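Local structure of thioredoxin Reductase (Burkholderia cenocepacia, 4F82) at residues Gln20-Phe24 against Arg111-Asp115; Leu140-Met144 against Lys161-Ser165. The protein probably acts as a thiol-specific peroxidase of the Prx5 subfamily of peroxiredoxins, reducing hydrogen peroxide and organic hydroperoxides to water and alcohols at the expense of glutathione. Residues are numbered along the deposited sequence.

Interaction 1: Gln20-Phe24 against Arg111-Asp115; sequences QLFEF and RMMAD
Leu21 lays its isobutyl group over the end of the strand opposite: with chi1 m and chi2 t, CD1 comes to 3.9 Å from Met113 CB, while CD2 lies 3.4 Å from Ala114 O and 3.6 Å from CB of Asp115, just past the strand's end. Strands 20-24 and 111-114 run antiparallel but splayed, their N-to-C directions 133° apart and their axes 4.6 Å apart at closest approach. Register is set by Phe22 opposite Ala114, a hydrogen-bonded pair with CA atoms 5.0 Å apart: Phe22 N donates to Ala114 O at 3.2 Å and Ala114 N to Phe22 O at 2.8 Å. Their CB atoms, 4.3 Å apart, share the sheet face covered by helix 94-103; the Phe22 ring turns away from Ala114, and Phe22 also packs on Gly134 of the second subunit. In this peroxiredoxin, with its thioredoxin-like fold, the pairing joins the N-terminal hairpin of strands 20-25 and 35-40 to the edge of the central sheet, where 111-114 runs parallel to 85-90. Beyond Phe22 the splay lets water in: one molecule accepts from Phe24 N (2.9 Å) and donates to Met112 O (2.6 Å); another accepts from Met112 N (2.8 Å) and donates to Glu23 OE2 (2.8 Å). Glu23, fully extended (chi1 and chi2 t), passes Met113 SD, 3.9 Å from its CB, and forms a salt bridge through OE1 with Arg111, receiving NH2 at 2.9 Å and NE at 3.2 Å. Arg111 NH1 turns instead to Glu85 and Gln44.

Interaction 2: Leu140-Met144 against Lys161-Ser165; sequences LRYAM and KFEVS
A loop packs here against the middle of strand 137-147, with no direct hydrogen bond between them: residues 161-165, between strand 150-156 and helix 167-172, lie beside 140-144, whose Tyr142-Met144 part is extended. The backbones come closest at Ala143 and Ser165, with CA atoms 4.8 Å apart. Ser165 points its CB toward the strand, 3.5 Å from Tyr142 C and 4.1 Å from Ala143 CB; its chi1 is p, and OG hydrogen-bonds to Glu157. The Tyr142 ring leaves on the other side, as expected of alternation along a strand. Arg141, its CB directed toward the loop, begins extended (chi1 and chi2 t) and then bends at chi3 (m). Its CD packs 3.5 Å from Phe162 CD1 and 3.5 Å from Ser165 OG, while CZ stands 5.4 Å from the Phe162 ring centroid, at most a weak cation-pi attraction. One water bridges the remaining gap, accepting from Arg141 NE at 2.9 Å and donating to Lys161 O at 2.4 Å. The Arg141 side chain lies about 3 Å, at nearest atoms, from that of Cys63 in helix 61-80, the predicted peroxidatic cysteine. An arginine beside this cysteine is a hallmark of peroxiredoxin active sites, where it helps to stabilise the thiolate and position the peroxide; Arg141 probably serves likewise, its CD packed against Phe162 and Ser165, its NE tied to the loop by water and its NH1 hydrogen-bonded to His67.

Overall arrangement
Two ways of building around one sheet are illustrated here. Interaction 1 comes first along the chain and is complete before interaction 2 opens; their centres are 19 Å apart, on opposite sides of the chain's centre, and their nearest atoms remain about 7 Å apart. Strands 111-114 and 137-147 belong to the same mixed sheet, connected through 85-90 and 49-55. Interaction 1 joins distant parts of the sequence by strand pairing, whereas interaction 2 packs a loop against a strand. The predicted active-site Cys63 lies next to interaction 2, and its side chain is about 8 Å from that of Met112 in interaction 1. The sheet thus carries Arg141 to the predicted active site, while 111-114 joins the N-terminal strands to it.

Interaction 1: Gln20-Phe24 against Arg111-Asp115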
ATOM      1  N   GLN A  20     -12.329  -2.514  11.959  1.00  6.52           N
ATOM      2  CA  GLN A  20     -11.334  -3.555  12.090  1.00  7.85           C
ATOM      3  C   GLN A  20     -10.008  -3.095  11.489  1.00  9.30           C
ATOM      4  O   GLN A  20      -9.921  -2.758  10.308  1.00 10.70           O
ATOM      5  CB  GLN A  20     -11.822  -4.903  11.486  1.00  7.89           C
ATOM      6  CG  GLN A  20     -10.765  -6.005  11.497  1.00  8.35           C
ATOM      7  CD  GLN A  20     -11.314  -7.321  10.948  1.00 15.31           C
ATOM      8  OE1 GLN A  20     -11.291  -7.564   9.735  1.00 23.75           O
ATOM      9  NE2 GLN A  20     -11.809  -8.170  11.839  1.00 12.47           N
ATOM     10  N   LEU A  21      -8.970  -3.096  12.318  1.00  6.69           N
ATOM     11  CA  LEU A  21      -7.634  -2.734  11.870  1.00  5.70           C
ATOM     12  C   LEU A  21      -6.773  -3.986  11.980  1.00  7.41           C
ATOM     13  O   LEU A  21      -7.159  -4.946  12.639  1.00 13.09           O
ATOM     14  CB  LEU A  21      -7.055  -1.625  12.757  1.00  8.16           C
ATOM     15  CG  LEU A  21      -7.720  -0.240  12.734  1.00 13.55           C
ATOM     16  CD1 LEU A  21      -7.019   0.778  13.659  1.00 15.10           C
ATOM     17  CD2 LEU A  21      -7.758   0.280  11.324  1.00 17.19           C
ATOM     18  N   PHE A  22      -5.625  -3.976  11.324  1.00  7.39           N
ATOM     19  CA  PHE A  22      -4.644  -5.051  11.450  1.00  7.07           C
ATOM     20  C   PHE A  22      -3.271  -4.497  11.857  1.00  6.57           C
ATOM     21  O   PHE A  22      -2.789  -3.467  11.329  1.00  5.73           O
ATOM     22  CB  PHE A  22      -4.480  -5.826  10.096  1.00 10.77           C
ATOM     23  CG  PHE A  22      -5.685  -6.652   9.672  1.00  9.94           C
ATOM     24  CD1 PHE A  22      -5.646  -8.047   9.717  1.00  9.54           C
ATOM     25  CD2 PHE A  22      -6.840  -6.045   9.178  1.00  8.72           C
ATOM     26  CE1 PHE A  22      -6.768  -8.819   9.320  1.00 12.51           C
ATOM     27  CE2 PHE A  22      -7.976  -6.830   8.770  1.00  5.87           C
ATOM     28  CZ  PHE A  22      -7.930  -8.194   8.828  1.00  8.74           C
ATOM     29  N   GLU A  23      -2.607  -5.214  12.757  1.00  8.71           N
ATOM     30  CA  GLU A  23      -1.208  -4.912  13.110  1.00  8.00           C
ATOM     31  C   GLU A  23      -0.342  -6.130  12.860  1.00 12.09           C
ATOM     32  O   GLU A  23      -0.688  -7.258  13.253  1.00  7.25           O
ATOM     33  CB  GLU A  23      -1.096  -4.466  14.569  1.00  7.22           C
ATOM     34  CG  GLU A  23       0.337  -4.200  15.008  1.00  8.30           C
ATOM     35  CD  GLU A  23       0.441  -3.838  16.462  1.00 11.15           C
ATOM     36  OE1 GLU A  23      -0.427  -4.285  17.266  1.00 11.05           O
ATOM     37  OE2 GLU A  23       1.418  -3.128  16.807  1.00 10.18           O
ATOM     38  N   PHE A  24       0.787  -5.911  12.184  1.00 10.76           N
ATOM     39  CA  PHE A  24       1.675  -7.012  11.847  1.00 12.65           C
ATOM     40  C   PHE A  24       2.505  -7.316  13.084  1.00 12.23           C
ATOM     41  O   PHE A  24       3.147  -6.411  13.625  1.00  8.14           O
ATOM     42  CB  PHE A  24       2.569  -6.606  10.668  1.00  7.28           C
ATOM     43  CG  PHE A  24       3.376  -7.747  10.086  1.00  7.69           C
ATOM     44  CD1 PHE A  24       2.910  -8.441   8.966  1.00  7.49           C
ATOM     45  CD2 PHE A  24       4.588  -8.135  10.663  1.00  8.37           C
ATOM     46  CE1 PHE A  24       3.643  -9.510   8.403  1.00 10.33           C
ATOM     47  CE2 PHE A  24       5.335  -9.202  10.117  1.00 10.02           C
ATOM     48  CZ  PHE A  24       4.867  -9.882   8.966  1.00  9.56           C
ATOM     49  N   ARG A 111       2.445   1.755  17.591  1.00  7.56           N
ATOM     50  CA  ARG A 111       1.770   0.628  16.947  1.00  5.37           C
ATOM     51  C   ARG A 111       1.432   1.054  15.515  1.00 11.95           C
ATOM     52  O   ARG A 111       0.853   2.145  15.298  1.00  9.33           O
ATOM     53  CB  ARG A 111       0.499   0.290  17.680  1.00  6.27           C
ATOM     54  CG  ARG A 111       0.719  -0.215  19.106  1.00 10.07           C
ATOM     55  CD  ARG A 111      -0.590  -0.617  19.755  1.00  6.94           C
ATOM     56  NE  ARG A 111      -1.131  -1.815  19.114  1.00 12.46           N
ATOM     57  CZ  ARG A 111      -2.354  -2.296  19.332  1.00 13.86           C
ATOM     58  NH1 ARG A 111      -3.166  -1.682  20.192  1.00 13.93           N
ATOM     59  NH2 ARG A 111      -2.767  -3.405  18.714  1.00 12.48           N
ATOM     60  N   MET A 112       1.821   0.229  14.544  1.00 10.69           N
ATOM     61  CA  MET A 112       1.548   0.492  13.125  1.00  8.74           C
ATOM     62  C   MET A 112       0.243  -0.199  12.729  1.00  8.74           C
ATOM     63  O   MET A 112       0.206  -1.413  12.472  1.00  9.59           O
ATOM     64  CB  MET A 112       2.721   0.010  12.270  1.00  9.50           C
ATOM     65  CG  MET A 112       4.064   0.624  12.742  1.00  8.41           C
ATOM     66  SD  MET A 112       4.143   2.461  12.727  1.00 12.15           S
ATOM     67  CE  MET A 112       4.252   2.821  10.952  1.00  7.36           C
ATOM     68  N   MET A 113      -0.826   0.596  12.725  1.00  7.16           N
ATOM     69  CA  MET A 113      -2.194   0.109  12.589  1.00 10.38           C
ATOM     70  C   MET A 113      -2.705   0.288  11.146  1.00 10.99           C
ATOM     71  O   MET A 113      -3.017   1.403  10.681  1.00 10.65           O
ATOM     72  CB  MET A 113      -3.095   0.792  13.621  1.00  9.26           C
ATOM     73  CG  MET A 113      -2.597   0.657  15.093  1.00  6.08           C
ATOM     74  SD  MET A 113      -2.693  -1.054  15.605  1.00 12.79           S
ATOM     75  CE  MET A 113      -4.388  -1.086  16.140  1.00 18.37           C
ATOM     76  N   ALA A 114      -2.774  -0.841  10.442  1.00 11.88           N
ATOM     77  CA  ALA A 114      -3.168  -0.884   9.036  1.00  8.69           C
ATOM     78  C   ALA A 114      -4.674  -0.677   8.887  1.00  7.57           C
ATOM     79  O   ALA A 114      -5.464  -1.432   9.441  1.00  6.89           O
ATOM     80  CB  ALA A 114      -2.796  -2.259   8.472  1.00  7.64           C
ATOM     81  N   ASP A 115      -5.085   0.326   8.114  1.00  8.19           N
ATOM     82  CA  ASP A 115      -6.501   0.484   7.791  1.00  6.47           C
ATOM     83  C   ASP A 115      -6.599   0.303   6.264  1.00  7.51           C
ATOM     84  O   ASP A 115      -7.083   1.189   5.545  1.00  7.04           O
ATOM     85  CB  ASP A 115      -6.952   1.907   8.183  1.00 10.05           C
ATOM     86  CG  ASP A 115      -8.441   2.137   7.973  1.00  7.04           C
ATOM     87  OD1 ASP A 115      -9.243   1.193   8.135  1.00  8.34           O
ATOM     88  OD2 ASP A 115      -8.824   3.287   7.611  1.00  5.56           O
TER
HETATM   89  O   HOH W   1       3.286  -2.093  15.006  1.00  4.87           O
HETATM   90  O   HOH W   2       1.769  -3.278  11.502  1.00  6.20           O

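Interaction 2: Leu140-Met144 against Lys161-Ser165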
ATOM      1  N   LEU A 140      -6.481  11.666   5.352  1.00  8.23           N
ATOM      2  CA  LEU A 140      -5.920  12.983   5.661  1.00  5.66           C
ATOM      3  C   LEU A 140      -4.853  12.762   6.708  1.00  9.56           C
ATOM      4  O   LEU A 140      -4.863  11.705   7.421  1.00  7.86           O
ATOM      5  CB  LEU A 140      -6.999  13.952   6.216  1.00  6.97           C
ATOM      6  CG  LEU A 140      -8.018  14.416   5.174  1.00  7.72           C
ATOM      7  CD1 LEU A 140      -9.205  15.079   5.835  1.00  6.71           C
ATOM      8  CD2 LEU A 140      -7.343  15.363   4.164  1.00  9.91           C
ATOM      9  N   ARG A 141      -3.975  13.752   6.856  1.00  5.44           N
ATOM     10  CA  ARG A 141      -3.019  13.726   7.967  1.00 10.33           C
ATOM     11  C   ARG A 141      -3.657  14.360   9.227  1.00 10.85           C
ATOM     12  O   ARG A 141      -4.165  15.490   9.164  1.00  7.81           O
ATOM     13  CB  ARG A 141      -1.731  14.476   7.583  1.00 11.60           C
ATOM     14  CG  ARG A 141      -0.535  14.134   8.512  1.00  9.89           C
ATOM     15  CD  ARG A 141       0.706  14.995   8.188  1.00  6.24           C
ATOM     16  NE  ARG A 141       1.130  14.804   6.801  1.00  6.75           N
ATOM     17  CZ  ARG A 141       1.912  13.817   6.354  1.00  8.33           C
ATOM     18  NH1 ARG A 141       2.357  12.868   7.184  1.00 10.92           N
ATOM     19  NH2 ARG A 141       2.218  13.761   5.058  1.00  8.69           N
ATOM     20  N   TYR A 142      -3.643  13.652  10.360  1.00  5.16           N
ATOM     21  CA  TYR A 142      -4.208  14.224  11.594  1.00  5.30           C
ATOM     22  C   TYR A 142      -3.602  13.646  12.859  1.00  5.17           C
ATOM     23  O   TYR A 142      -2.908  12.633  12.841  1.00  5.81           O
ATOM     24  CB  TYR A 142      -5.724  13.978  11.626  1.00  5.42           C
ATOM     25  CG  TYR A 142      -6.035  12.501  11.714  1.00  5.21           C
ATOM     26  CD1 TYR A 142      -6.146  11.858  12.947  1.00  5.16           C
ATOM     27  CD2 TYR A 142      -6.201  11.754  10.562  1.00  5.13           C
ATOM     28  CE1 TYR A 142      -6.415  10.485  13.022  1.00  7.64           C
ATOM     29  CE2 TYR A 142      -6.476  10.382  10.617  1.00 12.10           C
ATOM     30  CZ  TYR A 142      -6.579   9.766  11.849  1.00 11.12           C
ATOM     31  OH  TYR A 142      -6.858   8.422  11.865  1.00  9.84           O
ATOM     32  N   ALA A 143      -3.895  14.265  13.994  1.00  6.35           N
ATOM     33  CA  ALA A 143      -3.671  13.553  15.240  1.00  5.31           C
ATOM     34  C   ALA A 143      -4.834  13.802  16.184  1.00  5.55           C
ATOM     35  O   ALA A 143      -5.391  14.923  16.233  1.00  9.24           O
ATOM     36  CB  ALA A 143      -2.303  13.917  15.910  1.00  8.13           C
ATOM     37  N   MET A 144      -5.222  12.755  16.903  1.00  6.70           N
ATOM     38  CA  MET A 144      -6.235  12.883  17.949  1.00  6.69           C
ATOM     39  C   MET A 144      -5.843  12.147  19.215  1.00  7.76           C
ATOM     40  O   MET A 144      -5.092  11.162  19.186  1.00  7.30           O
ATOM     41  CB  MET A 144      -7.591  12.381  17.447  1.00  6.95           C
ATOM     42  CG  MET A 144      -7.586  10.972  16.881  1.00  9.41           C
ATOM     43  SD  MET A 144      -9.196  10.630  16.129  1.00 12.62           S
ATOM     44  CE  MET A 144      -8.887   8.968  15.511  1.00 19.91           C
ATOM     45  N   LYS A 161      -0.519  19.992   4.176  1.00 11.51           N
ATOM     46  CA  LYS A 161       0.093  20.666   5.308  1.00  7.57           C
ATOM     47  C   LYS A 161       0.479  19.719   6.473  1.00  8.66           C
ATOM     48  O   LYS A 161      -0.065  18.610   6.606  1.00  6.67           O
ATOM     49  CB  LYS A 161      -0.829  21.803   5.808  1.00 13.49           C
ATOM     50  CG  LYS A 161      -1.227  22.816   4.704  1.00 15.57           C
ATOM     51  CD  LYS A 161      -0.020  23.366   3.979  1.00 15.34           C
ATOM     52  CE  LYS A 161      -0.382  24.699   3.267  1.00 22.04           C
ATOM     53  NZ  LYS A 161       0.825  25.460   2.894  1.00 20.48           N
ATOM     54  N   PHE A 162       1.443  20.178   7.281  1.00 12.66           N
ATOM     55  CA  PHE A 162       1.993  19.445   8.426  1.00 12.58           C
ATOM     56  C   PHE A 162       2.400  20.437   9.533  1.00 12.69           C
ATOM     57  O   PHE A 162       3.593  20.604   9.875  1.00 11.98           O
ATOM     58  CB  PHE A 162       3.182  18.567   7.987  1.00  7.83           C
ATOM     59  CG  PHE A 162       3.758  17.711   9.087  1.00  9.37           C
ATOM     60  CD1 PHE A 162       2.926  16.986   9.941  1.00  6.22           C
ATOM     61  CD2 PHE A 162       5.137  17.607   9.251  1.00  8.14           C
ATOM     62  CE1 PHE A 162       3.462  16.157  10.951  1.00  9.00           C
ATOM     63  CE2 PHE A 162       5.673  16.790  10.244  1.00  6.69           C
ATOM     64  CZ  PHE A 162       4.833  16.060  11.095  1.00  7.80           C
ATOM     65  N   GLU A 163       1.399  21.110  10.085  1.00 10.51           N
ATOM     66  CA  GLU A 163       1.640  22.152  11.083  1.00 10.92           C
ATOM     67  C   GLU A 163       0.982  21.843  12.433  1.00 12.21           C
ATOM     68  O   GLU A 163       1.278  22.514  13.429  1.00 14.52           O
ATOM     69  CB  GLU A 163       1.196  23.526  10.551  1.00 14.87           C
ATOM     70  N   VAL A 164       0.127  20.816  12.509  1.00 10.61           N
ATOM     71  CA  VAL A 164      -0.595  20.565  13.796  1.00 10.02           C
ATOM     72  C   VAL A 164      -0.635  19.114  14.296  1.00  6.56           C
ATOM     73  O   VAL A 164      -1.065  18.859  15.453  1.00  7.69           O
ATOM     74  CB  VAL A 164      -2.063  21.104  13.727  1.00  7.32           C
ATOM     75  CG1 VAL A 164      -2.081  22.633  13.452  1.00 16.38           C
ATOM     76  CG2 VAL A 164      -2.883  20.336  12.619  1.00 10.38           C
ATOM     77  N   SER A 165      -0.238  18.149  13.441  1.00  6.24           N
ATOM     78  CA  SER A 165      -0.379  16.709  13.785  1.00  5.85           C
ATOM     79  C   SER A 165       0.939  16.076  14.191  1.00  5.80           C
ATOM     80  O   SER A 165       1.001  14.873  14.467  1.00 12.74           O
ATOM     81  CB  SER A 165      -0.943  15.913  12.597  1.00  5.59           C
ATOM     82  OG  SER A 165      -0.090  16.056  11.437  1.00  5.64           O
TER
HETATM   83  O   HOH W   3      -0.067  16.739   5.063  1.00 13.98           O